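Local structure of StiE protein (Stigmatella aurantiaca, 6ECX) at residues G96-E108 with Q124-L137. The protein acts as the O-methyltransferase domain of a modular polyketide synthase, binding S-adenosylmethionine for methyl transfer to an oxygen, probably of the growing polyketide chain. Sequence-based numbering, arbitrary orientation. Where two conformers were deposited one is given.
With SAM (S-adenosylmethionine), chain B.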
# COMPACT_ATOMS: atom_id res chain seq x y z
N GLY A 96 -7.85 -0.95 -3.97
CA GLY A 96 -7.39 0.25 -4.64
C GLY A 96 -6.32 -0.13 -5.64
O GLY A 96 -5.13 0.09 -5.40
N CYS A 97 -6.73 -0.70 -6.78
CA CYS A 97 -5.84 -1.57 -7.56
C CYS A 97 -4.92 -0.83 -8.53
O CYS A 97 -4.15 -1.50 -9.23
CB CYS A 97 -6.68 -2.62 -8.30
SG CYS A 97 -7.87 -1.96 -9.51
N GLY A 98 -4.94 0.50 -8.58
CA GLY A 98 -3.97 1.22 -9.39
C GLY A 98 -3.99 0.79 -10.85
O GLY A 98 -5.04 0.81 -11.52
N HIS A 99 -2.82 0.43 -11.37
CA HIS A 99 -2.66 -0.06 -12.74
C HIS A 99 -2.71 -1.58 -12.83
O HIS A 99 -2.36 -2.15 -13.87
CB HIS A 99 -1.35 0.44 -13.35
CG HIS A 99 -1.30 1.93 -13.53
ND1 HIS A 99 -2.41 2.67 -13.88
CD2 HIS A 99 -0.28 2.81 -13.40
CE1 HIS A 99 -2.07 3.95 -13.96
NE2 HIS A 99 -0.79 4.06 -13.68
N GLY A 100 -3.12 -2.26 -11.75
CA GLY A 100 -3.38 -3.68 -11.78
C GLY A 100 -2.17 -4.59 -11.67
O GLY A 100 -2.34 -5.81 -11.77
N SER A 101 -0.98 -4.04 -11.42
CA SER A 101 0.24 -4.86 -11.39
C SER A 101 0.17 -5.95 -10.32
O SER A 101 0.54 -7.11 -10.58
CB SER A 101 1.45 -3.96 -11.17
OG SER A 101 1.57 -3.01 -12.22
N ASP A 102 -0.29 -5.61 -9.12
CA ASP A 102 -0.36 -6.60 -8.04
C ASP A 102 -1.31 -7.74 -8.39
O ASP A 102 -0.97 -8.92 -8.20
CB ASP A 102 -0.77 -5.91 -6.75
CG ASP A 102 0.33 -5.05 -6.17
OD1 ASP A 102 1.45 -5.58 -5.97
OD2 ASP A 102 0.09 -3.85 -5.92
N LEU A 103 -2.48 -7.41 -8.94
CA LEU A 103 -3.42 -8.46 -9.34
C LEU A 103 -2.87 -9.30 -10.47
O LEU A 103 -3.03 -10.53 -10.49
CB LEU A 103 -4.75 -7.85 -9.77
CG LEU A 103 -5.59 -7.18 -8.68
CD1 LEU A 103 -6.80 -6.51 -9.28
CD2 LEU A 103 -5.99 -8.21 -7.64
N ILE A 104 -2.24 -8.66 -11.45
CA ILE A 104 -1.73 -9.39 -12.61
C ILE A 104 -0.59 -10.32 -12.20
O ILE A 104 -0.52 -11.48 -12.63
CB ILE A 104 -1.29 -8.39 -13.69
CG1 ILE A 104 -2.53 -7.76 -14.36
CG2 ILE A 104 -0.34 -9.07 -14.68
CD1 ILE A 104 -2.20 -6.58 -15.27
N ILE A 105 0.34 -9.82 -11.38
CA ILE A 105 1.45 -10.65 -10.92
C ILE A 105 0.94 -11.85 -10.14
O ILE A 105 1.38 -12.99 -10.34
CB ILE A 105 2.43 -9.80 -10.09
CG1 ILE A 105 3.19 -8.84 -11.01
CG2 ILE A 105 3.39 -10.69 -9.30
CD1 ILE A 105 3.97 -7.79 -10.25
N LEU A 106 -0.02 -11.63 -9.24
CA LEU A 106 -0.61 -12.73 -8.49
C LEU A 106 -1.29 -13.72 -9.43
O LEU A 106 -1.09 -14.94 -9.32
CB LEU A 106 -1.60 -12.19 -7.45
CG LEU A 106 -0.96 -11.44 -6.28
CD1 LEU A 106 -2.01 -10.81 -5.40
CD2 LEU A 106 -0.10 -12.40 -5.43
N GLY A 107 -2.06 -13.21 -10.40
CA GLY A 107 -2.77 -14.10 -11.31
C GLY A 107 -1.85 -14.88 -12.23
O GLY A 107 -2.12 -16.05 -12.55
N GLU A 108 -0.77 -14.24 -12.69
CA GLU A 108 0.19 -14.91 -13.57
C GLU A 108 0.92 -16.02 -12.84
O GLU A 108 1.16 -17.10 -13.40
CB GLU A 108 1.19 -13.90 -14.11
CG GLU A 108 0.77 -13.19 -15.38
CD GLU A 108 1.80 -12.17 -15.84
OE1 GLU A 108 2.46 -11.56 -14.98
OE2 GLU A 108 1.94 -11.99 -17.07
N GLN A 124 -7.66 4.56 -14.77
CA GLN A 124 -7.00 3.37 -14.23
C GLN A 124 -7.77 2.10 -14.55
O GLN A 124 -7.17 1.06 -14.84
CB GLN A 124 -6.80 3.53 -12.73
CG GLN A 124 -5.75 4.57 -12.36
CD GLN A 124 -5.47 4.62 -10.86
OE1 GLN A 124 -6.14 3.96 -10.06
NE2 GLN A 124 -4.48 5.42 -10.46
N ALA A 125 -9.11 2.16 -14.50
CA ALA A 125 -9.91 0.97 -14.79
C ALA A 125 -9.70 0.49 -16.23
O ALA A 125 -9.50 -0.70 -16.48
CB ALA A 125 -11.39 1.27 -14.54
N GLU A 126 -9.75 1.42 -17.18
CA GLU A 126 -9.49 1.07 -18.58
C GLU A 126 -8.13 0.42 -18.74
O GLU A 126 -7.99 -0.59 -19.43
CB GLU A 126 -9.59 2.33 -19.46
CG GLU A 126 -10.95 2.94 -19.49
CD GLU A 126 -10.95 4.28 -20.21
OE1 GLU A 126 -9.89 4.67 -20.75
OE2 GLU A 126 -12.02 4.93 -20.25
N VAL A 127 -7.11 1.00 -18.11
CA VAL A 127 -5.76 0.43 -18.19
C VAL A 127 -5.75 -0.98 -17.60
O VAL A 127 -5.27 -1.92 -18.24
CB VAL A 127 -4.75 1.35 -17.49
CG1 VAL A 127 -3.38 0.66 -17.39
CG2 VAL A 127 -4.65 2.68 -18.22
N CYS A 128 -6.25 -1.13 -16.38
CA CYS A 128 -6.30 -2.45 -15.75
C CYS A 128 -6.93 -3.48 -16.68
O CYS A 128 -6.36 -4.54 -16.92
CB CYS A 128 -7.06 -2.38 -14.44
SG CYS A 128 -6.12 -1.55 -13.14
N LYS A 129 -8.12 -3.17 -17.21
CA LYS A 129 -8.81 -4.13 -18.07
C LYS A 129 -7.97 -4.48 -19.29
O LYS A 129 -7.91 -5.65 -19.69
CB LYS A 129 -10.17 -3.57 -18.50
CG LYS A 129 -11.17 -3.48 -17.35
CD LYS A 129 -12.50 -2.90 -17.82
CE LYS A 129 -13.55 -2.98 -16.72
NZ LYS A 129 -14.83 -2.33 -17.14
N GLN A 130 -7.30 -3.50 -19.88
CA GLN A 130 -6.51 -3.79 -21.08
C GLN A 130 -5.32 -4.67 -20.73
O GLN A 130 -5.06 -5.68 -21.40
CB GLN A 130 -6.06 -2.49 -21.74
CG GLN A 130 -5.02 -2.69 -22.84
CD GLN A 130 -3.60 -2.73 -22.30
OE1 GLN A 130 -2.81 -3.61 -22.65
NE2 GLN A 130 -3.27 -1.77 -21.44
N ARG A 131 -4.57 -4.29 -19.69
CA ARG A 131 -3.40 -5.07 -19.29
C ARG A 131 -3.80 -6.48 -18.87
O ARG A 131 -3.07 -7.44 -19.14
CB ARG A 131 -2.66 -4.37 -18.16
CG ARG A 131 -2.02 -3.00 -18.54
CD ARG A 131 -1.27 -2.43 -17.31
NE ARG A 131 -0.03 -3.16 -17.03
CZ ARG A 131 0.46 -3.41 -15.81
NH1 ARG A 131 -0.19 -3.01 -14.73
NH2 ARG A 131 1.60 -4.08 -15.68
N VAL A 132 -4.95 -6.63 -18.20
CA VAL A 132 -5.40 -7.97 -17.80
C VAL A 132 -5.64 -8.84 -19.03
O VAL A 132 -5.20 -10.00 -19.10
CB VAL A 132 -6.66 -7.89 -16.92
CG1 VAL A 132 -7.37 -9.26 -16.87
CG2 VAL A 132 -6.29 -7.43 -15.52
N ARG A 133 -6.31 -8.28 -20.04
CA ARG A 133 -6.64 -9.10 -21.20
C ARG A 133 -5.41 -9.37 -22.07
O ARG A 133 -5.28 -10.47 -22.62
CB ARG A 133 -7.77 -8.45 -22.00
CG ARG A 133 -7.89 -8.96 -23.43
CD ARG A 133 -9.18 -8.49 -24.13
NE ARG A 133 -10.39 -9.14 -23.61
CZ ARG A 133 -10.90 -10.27 -24.08
NH1 ARG A 133 -10.32 -10.89 -25.11
NH2 ARG A 133 -11.98 -10.79 -23.53
N THR A 134 -4.51 -8.38 -22.19
CA THR A 134 -3.26 -8.60 -22.91
C THR A 134 -2.52 -9.82 -22.39
O THR A 134 -1.91 -10.56 -23.17
CB THR A 134 -2.39 -7.35 -22.80
OG1 THR A 134 -2.98 -6.30 -23.57
CG2 THR A 134 -0.97 -7.63 -23.32
N ARG A 135 -2.60 -10.06 -21.09
CA ARG A 135 -1.95 -11.20 -20.47
C ARG A 135 -2.85 -12.44 -20.41
O ARG A 135 -2.45 -13.45 -19.82
CB ARG A 135 -1.47 -10.80 -19.07
CG ARG A 135 -0.24 -9.90 -19.13
CD ARG A 135 -0.30 -8.78 -18.10
NE ARG A 135 0.83 -7.87 -18.19
CZ ARG A 135 0.83 -6.73 -18.87
NH1 ARG A 135 1.91 -5.96 -18.89
NH2 ARG A 135 -0.25 -6.35 -19.55
N GLY A 136 -4.04 -12.39 -21.01
CA GLY A 136 -4.93 -13.54 -21.02
C GLY A 136 -5.54 -13.90 -19.68
O GLY A 136 -5.87 -15.06 -19.44
N LEU A 137 -5.70 -12.92 -18.79
CA LEU A 137 -6.21 -13.15 -17.45
C LEU A 137 -7.66 -12.69 -17.28
O LEU A 137 -8.15 -12.65 -16.15
CB LEU A 137 -5.32 -12.44 -16.43
CG LEU A 137 -3.88 -12.97 -16.34
CD1 LEU A 137 -2.96 -11.93 -15.72
CD2 LEU A 137 -3.90 -14.23 -15.50
N SAM B . -2.34 -0.34 -4.80
CA SAM B . -1.81 0.19 -6.05
C SAM B . -0.30 0.05 -6.10
O SAM B . 0.31 -0.22 -5.07
OXT SAM B . 0.34 0.20 -7.15
CB SAM B . -2.22 1.64 -6.22
CG SAM B . -1.92 2.52 -5.01
SD SAM B . -2.27 4.26 -5.41
CE SAM B . -1.05 5.10 -4.37
C5' SAM B . -3.88 4.54 -4.63
C4' SAM B . -5.02 3.82 -5.35
O4' SAM B . -6.21 3.79 -4.58
C3' SAM B . -5.42 4.42 -6.70
O3' SAM B . -5.54 3.32 -7.59
C2' SAM B . -6.80 5.01 -6.47
O2' SAM B . -7.64 4.99 -7.60
C1' SAM B . -7.33 4.06 -5.40
N9 SAM B . -8.44 4.58 -4.57
C8 SAM B . -8.42 5.73 -3.81
N7 SAM B . -9.61 5.83 -3.16
C5 SAM B . -10.39 4.78 -3.50
C6 SAM B . -11.67 4.41 -3.13
N6 SAM B . -12.39 5.15 -2.29
N1 SAM B . -12.22 3.24 -3.65
C2 SAM B . -11.49 2.46 -4.51
N3 SAM B . -10.22 2.84 -4.86
C4 SAM B . -9.67 3.98 -4.38
O HOH W 1 -0.25 -14.14 -18.32
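Cys128 sits where the loop 96-100 and helix 124-134 come closest. Its SG lies 3.1 Å from Gly98 O and 3.4 Å from Gly100 N. SG also meets Cys97 SG at 4.1 Å, a contact without a disulfide. Gly100 allows this tight fit; Gly98 leaves room for SAM. Gly100 is the N-cap of helix 101-108, which runs nearly parallel to helix 124-134, at 18°. Next to the loop, Arg131 NH1 reaches His99 O in a bent hydrogen bond (138°) of doubtful length, 2.5 Å. The same nitrogen donates to Ser101 OG, which also bonds to His36 O. A bend at chi3 (73°) turns the guanidinium toward this corner. Ile104 CD1 lies over the centre of one of its faces.

Ile104 fills the middle of the helix pair. Its CG1 branch packs on Val132 CG2, while CG2 presses on Arg135 CD at 3.4 Å. Leu137 closes the far end against Gly107 and Glu108 CG. Leu137 N completes the Schellman motif that ends helix 124-134, with Gly136 at C-prime. The solvent side here is looser. Glu108 OE2 stays 4.4 Å from Arg135 NE, too far for a salt bridge. A water donates to Arg135 O and, weakly, to Glu108 OE2.

At the other end, Gln124 crosses the His99 ring at about a right angle. Its OE1 accepts hydrogen bonds from both ribose hydroxyls of SAM, with O3' at 2.6 Å, and Thr119 OG1 is a further partner. Gly96 O accepts from the SAM amino group. Residues 96-100 form the glycine-rich loop after strand 91-94, the first strand of the Rossmann-like methyltransferase fold. The chemistry implies that Arg131 probably ties the loop by polar bonds and Cys128 packs between loop and helix, while loop backbone and Gln124 grip the cofactor.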